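Long-range contact in ricin B lectin (Clostridium thermocellum, PDB 3VSF), which is an exo-beta-1,3-galactanase that joins a family 43 glycoside hydrolase domain to a ricin-type beta-trefoil domain and probably trims galactose from the ends of beta-1,3-galactan chains: residues A[111-121]-A[133-143]. Sequence-based numbering, arbitrary orientation.
Sequences ELNHCNIERPK and MWMHWENGINY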
loop_
_atom_site.group_PDB
_atom_site.type_symbol
_atom_site.label_atom_id
_atom_site.label_comp_id
_atom_site.label_asym_id
_atom_site.label_seq_id
_atom_site.Cartn_x
_atom_site.Cartn_y
_atom_site.Cartn_z
ATOM N N GLU A 111 19.786 27.251 4.693
ATOM C CA GLU A 111 18.386 27.337 4.293
ATOM C C GLU A 111 17.563 26.175 4.844
ATOM O O GLU A 111 16.343 26.138 4.685
ATOM C CB GLU A 111 18.258 27.410 2.769
ATOM C CG GLU A 111 18.860 26.230 2.029
ATOM C CD GLU A 111 18.709 26.354 0.526
ATOM O OE1 GLU A 111 18.097 27.342 0.069
ATOM O OE2 GLU A 111 19.202 25.465 -0.199
ATOM N N LEU A 112 18.236 25.232 5.493
ATOM C CA LEU A 112 17.552 24.105 6.117
ATOM C C LEU A 112 17.198 24.419 7.566
ATOM O O LEU A 112 16.593 23.602 8.258
ATOM C CB LEU A 112 18.408 22.839 6.045
ATOM C CG LEU A 112 18.704 22.296 4.646
ATOM C CD1 LEU A 112 19.539 21.028 4.733
ATOM C CD2 LEU A 112 17.412 22.041 3.885
ATOM N N ASN A 113 17.580 25.608 8.019
ATOM C CA ASN A 113 17.286 26.039 9.381
ATOM C C ASN A 113 15.794 26.261 9.601
ATOM O O ASN A 113 15.189 25.656 10.485
ATOM C CB ASN A 113 18.061 27.314 9.720
ATOM C CG ASN A 113 19.551 27.072 9.869
ATOM O OD1 ASN A 113 20.259 26.866 8.885
ATOM N ND2 ASN A 113 20.035 27.101 11.105
ATOM N N HIS A 114 15.207 27.128 8.786
ATOM C CA HIS A 114 13.797 27.470 8.920
ATOM C C HIS A 114 13.051 27.151 7.629
ATOM O O HIS A 114 12.848 28.027 6.788
ATOM C CB HIS A 114 13.654 28.953 9.266
ATOM C CG HIS A 114 12.255 29.369 9.594
ATOM N ND1 HIS A 114 11.709 29.222 10.851
ATOM C CD2 HIS A 114 11.291 29.934 8.830
ATOM C CE1 HIS A 114 10.468 29.675 10.846
ATOM N NE2 HIS A 114 10.190 30.113 9.632
ATOM N N CYS A 115 12.646 25.893 7.475
ATOM C CA CYS A 115 11.995 25.451 6.244
ATOM C C CYS A 115 11.151 24.193 6.435
ATOM O O CYS A 115 11.136 23.594 7.510
ATOM C CB CYS A 115 13.042 25.190 5.159
ATOM S SG CYS A 115 14.041 23.707 5.440
ATOM N N ASN A 116 10.456 23.802 5.372
ATOM C CA ASN A 116 9.686 22.564 5.356
ATOM C C ASN A 116 10.301 21.557 4.394
ATOM O O ASN A 116 10.497 21.853 3.216
ATOM C CB ASN A 116 8.237 22.832 4.944
ATOM C CG ASN A 116 7.532 23.798 5.874
ATOM O OD1 ASN A 116 6.974 24.804 5.435
ATOM N ND2 ASN A 116 7.548 23.494 7.167
ATOM N N ILE A 117 10.610 20.367 4.896
ATOM C CA ILE A 117 11.080 19.285 4.040
ATOM C C ILE A 117 10.220 18.043 4.229
ATOM O O ILE A 117 10.030 17.572 5.349
ATOM C CB ILE A 117 12.556 18.940 4.298
ATOM C CG1 ILE A 117 13.461 19.949 3.591
ATOM C CG2 ILE A 117 12.867 17.537 3.806
ATOM C CD1 ILE A 117 14.893 19.492 3.454
ATOM N N GLU A 118 9.697 17.521 3.126
ATOM C CA GLU A 118 8.810 16.369 3.185
ATOM C C GLU A 118 9.007 15.435 1.996
ATOM O O GLU A 118 9.447 15.857 0.926
ATOM C CB GLU A 118 7.352 16.823 3.285
ATOM C CG GLU A 118 6.899 17.748 2.166
ATOM C CD GLU A 118 5.588 18.446 2.484
ATOM O OE1 GLU A 118 4.800 18.696 1.546
ATOM O OE2 GLU A 118 5.345 18.750 3.671
ATOM N N ARG A 119 8.678 14.164 2.202
ATOM C CA ARG A 119 8.833 13.137 1.175
ATOM C C ARG A 119 10.264 13.026 0.653
ATOM O O ARG A 119 10.497 13.125 -0.551
ATOM C CB ARG A 119 7.860 13.382 0.019
ATOM C CG ARG A 119 6.407 13.391 0.448
ATOM C CD ARG A 119 5.469 13.424 -0.743
ATOM N NE ARG A 119 4.082 13.256 -0.324
ATOM C CZ ARG A 119 3.529 12.083 -0.036
ATOM N NH1 ARG A 119 4.249 10.971 -0.122
ATOM N NH2 ARG A 119 2.259 12.018 0.340
ATOM N N PRO A 120 11.227 12.815 1.563
ATOM C CA PRO A 120 12.621 12.617 1.158
ATOM C C PRO A 120 12.853 11.196 0.653
ATOM O O PRO A 120 12.469 10.236 1.320
ATOM C CB PRO A 120 13.390 12.841 2.460
ATOM C CG PRO A 120 12.441 12.410 3.520
ATOM C CD PRO A 120 11.070 12.788 3.028
ATOM N N LYS A 121 13.472 11.070 -0.516
ATOM C CA LYS A 121 13.754 9.761 -1.093
ATOM C C LYS A 121 15.244 9.608 -1.375
ATOM O O LYS A 121 15.934 10.586 -1.661
ATOM C CB LYS A 121 12.952 9.561 -2.380
ATOM C CG LYS A 121 11.451 9.733 -2.212
ATOM C CD LYS A 121 10.890 8.741 -1.207
ATOM C CE LYS A 121 9.389 8.913 -1.038
ATOM N NZ LYS A 121 9.032 10.262 -0.521
ATOM N N MET A 133 20.178 11.940 -2.565
ATOM C CA MET A 133 18.910 12.119 -1.866
ATOM C C MET A 133 18.125 13.321 -2.387
ATOM O O MET A 133 18.653 14.428 -2.475
ATOM C CB MET A 133 19.148 12.264 -0.360
ATOM C CG MET A 133 17.934 12.744 0.415
ATOM S SD MET A 133 18.238 12.851 2.188
ATOM C CE MET A 133 16.790 13.754 2.725
ATOM N N TRP A 134 16.861 13.092 -2.728
ATOM C CA TRP A 134 15.978 14.158 -3.184
ATOM C C TRP A 134 14.860 14.395 -2.177
ATOM O O TRP A 134 14.617 13.562 -1.304
ATOM C CB TRP A 134 15.395 13.822 -4.555
ATOM C CG TRP A 134 16.412 13.851 -5.650
ATOM C CD1 TRP A 134 17.348 12.898 -5.925
ATOM C CD2 TRP A 134 16.597 14.888 -6.620
ATOM N NE1 TRP A 134 18.106 13.278 -7.007
ATOM C CE2 TRP A 134 17.664 14.497 -7.453
ATOM C CE3 TRP A 134 15.964 16.110 -6.867
ATOM C CZ2 TRP A 134 18.111 15.282 -8.512
ATOM C CZ3 TRP A 134 16.409 16.889 -7.920
ATOM C CH2 TRP A 134 17.472 16.472 -8.730
ATOM N N MET A 135 14.179 15.531 -2.300
ATOM C CA MET A 135 13.123 15.887 -1.360
ATOM C C MET A 135 12.321 17.099 -1.828
ATOM O O MET A 135 12.539 17.616 -2.923
ATOM C CB MET A 135 13.719 16.162 0.022
ATOM C CG MET A 135 14.541 17.438 0.095
ATOM S SD MET A 135 16.028 17.267 1.101
ATOM C CE MET A 135 17.021 16.204 0.057
ATOM N N HIS A 136 11.393 17.540 -0.986
ATOM C CA HIS A 136 10.567 18.705 -1.278
ATOM C C HIS A 136 10.877 19.815 -0.280
ATOM O O HIS A 136 10.848 19.592 0.931
ATOM C CB HIS A 136 9.085 18.332 -1.211
ATOM C CG HIS A 136 8.158 19.487 -1.425
ATOM N ND1 HIS A 136 6.863 19.499 -0.951
ATOM C CD2 HIS A 136 8.333 20.667 -2.066
ATOM C CE1 HIS A 136 6.283 20.637 -1.287
ATOM N NE2 HIS A 136 7.153 21.363 -1.964
ATOM N N TRP A 137 11.173 21.008 -0.788
ATOM C CA TRP A 137 11.568 22.121 0.071
ATOM C C TRP A 137 10.548 23.257 0.055
ATOM O O TRP A 137 10.005 23.603 -0.993
ATOM C CB TRP A 137 12.945 22.649 -0.342
ATOM C CG TRP A 137 13.531 23.630 0.630
ATOM C CD1 TRP A 137 14.352 23.349 1.684
ATOM C CD2 TRP A 137 13.346 25.050 0.636
ATOM N NE1 TRP A 137 14.686 24.504 2.346
ATOM C CE2 TRP A 137 14.082 25.563 1.722
ATOM C CE3 TRP A 137 12.627 25.938 -0.170
ATOM C CZ2 TRP A 137 14.121 26.924 2.022
ATOM C CZ3 TRP A 137 12.668 27.289 0.129
ATOM C CH2 TRP A 137 13.409 27.767 1.216
ATOM N N GLU A 138 10.297 23.832 1.228
ATOM C CA GLU A 138 9.392 24.969 1.359
ATOM C C GLU A 138 9.926 25.984 2.368
ATOM O O GLU A 138 10.831 25.681 3.144
ATOM C CB GLU A 138 7.989 24.507 1.758
ATOM C CG GLU A 138 7.246 23.753 0.665
ATOM C CD GLU A 138 6.951 24.616 -0.549
ATOM O OE1 GLU A 138 6.497 24.066 -1.574
ATOM O OE2 GLU A 138 7.167 25.845 -0.478
ATOM N N ASN A 139 9.356 27.185 2.354
ATOM C CA ASN A 139 9.834 28.277 3.201
ATOM C C ASN A 139 9.707 28.026 4.700
ATOM O O ASN A 139 10.583 28.405 5.474
ATOM C CB ASN A 139 9.123 29.584 2.844
ATOM C CG ASN A 139 9.633 30.192 1.556
ATOM O OD1 ASN A 139 10.777 29.967 1.161
ATOM N ND2 ASN A 139 8.787 30.973 0.894
ATOM N N GLY A 140 8.613 27.393 5.104
ATOM C CA GLY A 140 8.295 27.262 6.514
ATOM C C GLY A 140 7.356 28.384 6.903
ATOM O O GLY A 140 6.835 28.428 8.017
ATOM N N ILE A 141 7.150 29.301 5.964
ATOM C CA ILE A 141 6.215 30.403 6.136
ATOM C C ILE A 141 5.029 30.202 5.202
ATOM O O ILE A 141 3.901 30.582 5.517
ATOM C CB ILE A 141 6.880 31.758 5.825
ATOM C CG1 ILE A 141 8.023 32.029 6.808
ATOM C CG2 ILE A 141 5.858 32.882 5.875
ATOM C CD1 ILE A 141 7.575 32.135 8.251
ATOM N N ASN A 142 5.296 29.594 4.052
ATOM C CA ASN A 142 4.258 29.319 3.066
ATOM C C ASN A 142 4.674 28.203 2.112
ATOM O O ASN A 142 5.668 27.516 2.345
ATOM C CB ASN A 142 3.919 30.586 2.279
ATOM C CG ASN A 142 5.089 31.096 1.462
ATOM O OD1 ASN A 142 6.216 30.623 1.608
ATOM N ND2 ASN A 142 4.828 32.073 0.601
ATOM N N TYR A 143 3.911 28.031 1.040
ATOM C CA TYR A 143 4.196 26.999 0.050
ATOM C C TYR A 143 4.381 27.587 -1.345
ATOM O O TYR A 143 4.093 26.933 -2.346
ATOM C CB TYR A 143 3.086 25.946 0.036
ATOM C CG TYR A 143 3.284 24.831 1.040
ATOM C CD1 TYR A 143 3.679 23.564 0.628
ATOM C CD2 TYR A 143 3.080 25.045 2.397
ATOM C CE1 TYR A 143 3.863 22.541 1.539
ATOM C CE2 TYR A 143 3.261 24.027 3.315
ATOM C CZ TYR A 143 3.653 22.778 2.881
ATOM O OH TYR A 143 3.836 21.760 3.790
#
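N116 pairs with E138, E118 with H136 and K121 with W134, all antiparallel hydrogen-bonded pairs; the axes of 116-121 and 133-138 approach to 4.6 Å, their N-to-C directions 169° apart. N116 and E138 exchange bonds in both directions, N116 N to E138 O and E138 N to N116 O. Between E118 and K121 the register slips by one residue, a beta bulge; R119, in that bulge, sends its side chain away to a salt bridge with D186. Strands 116-124 and 131-138 form the first hairpin of a four-stranded antiparallel blade, consistent with the five-bladed beta-propeller of GH43 enzymes. On the face of I117 and W137, the NE1 edge of the W137 indole points at loop residues 111-115: NE1 donates to E111 O (3.3 Å), which lies in the ring plane, while C115 SG approaches the five-membered ring obliquely, 4.1 Å from its centroid. I117 CD1 reaches M135 SD at 3.4 Å. On the other face, with N116 and E138, the side chains of E118 and H136 lie side by side, and with CG of H136 anti to its backbone N (chi1 177°) ND1 makes a weak bond to E118 OE1. NE2 of the same imidazole donates to E138 OE1 (2.8 Å). E118 OE2 takes a salt bridge from R77, and a weak bond from Y143 OH.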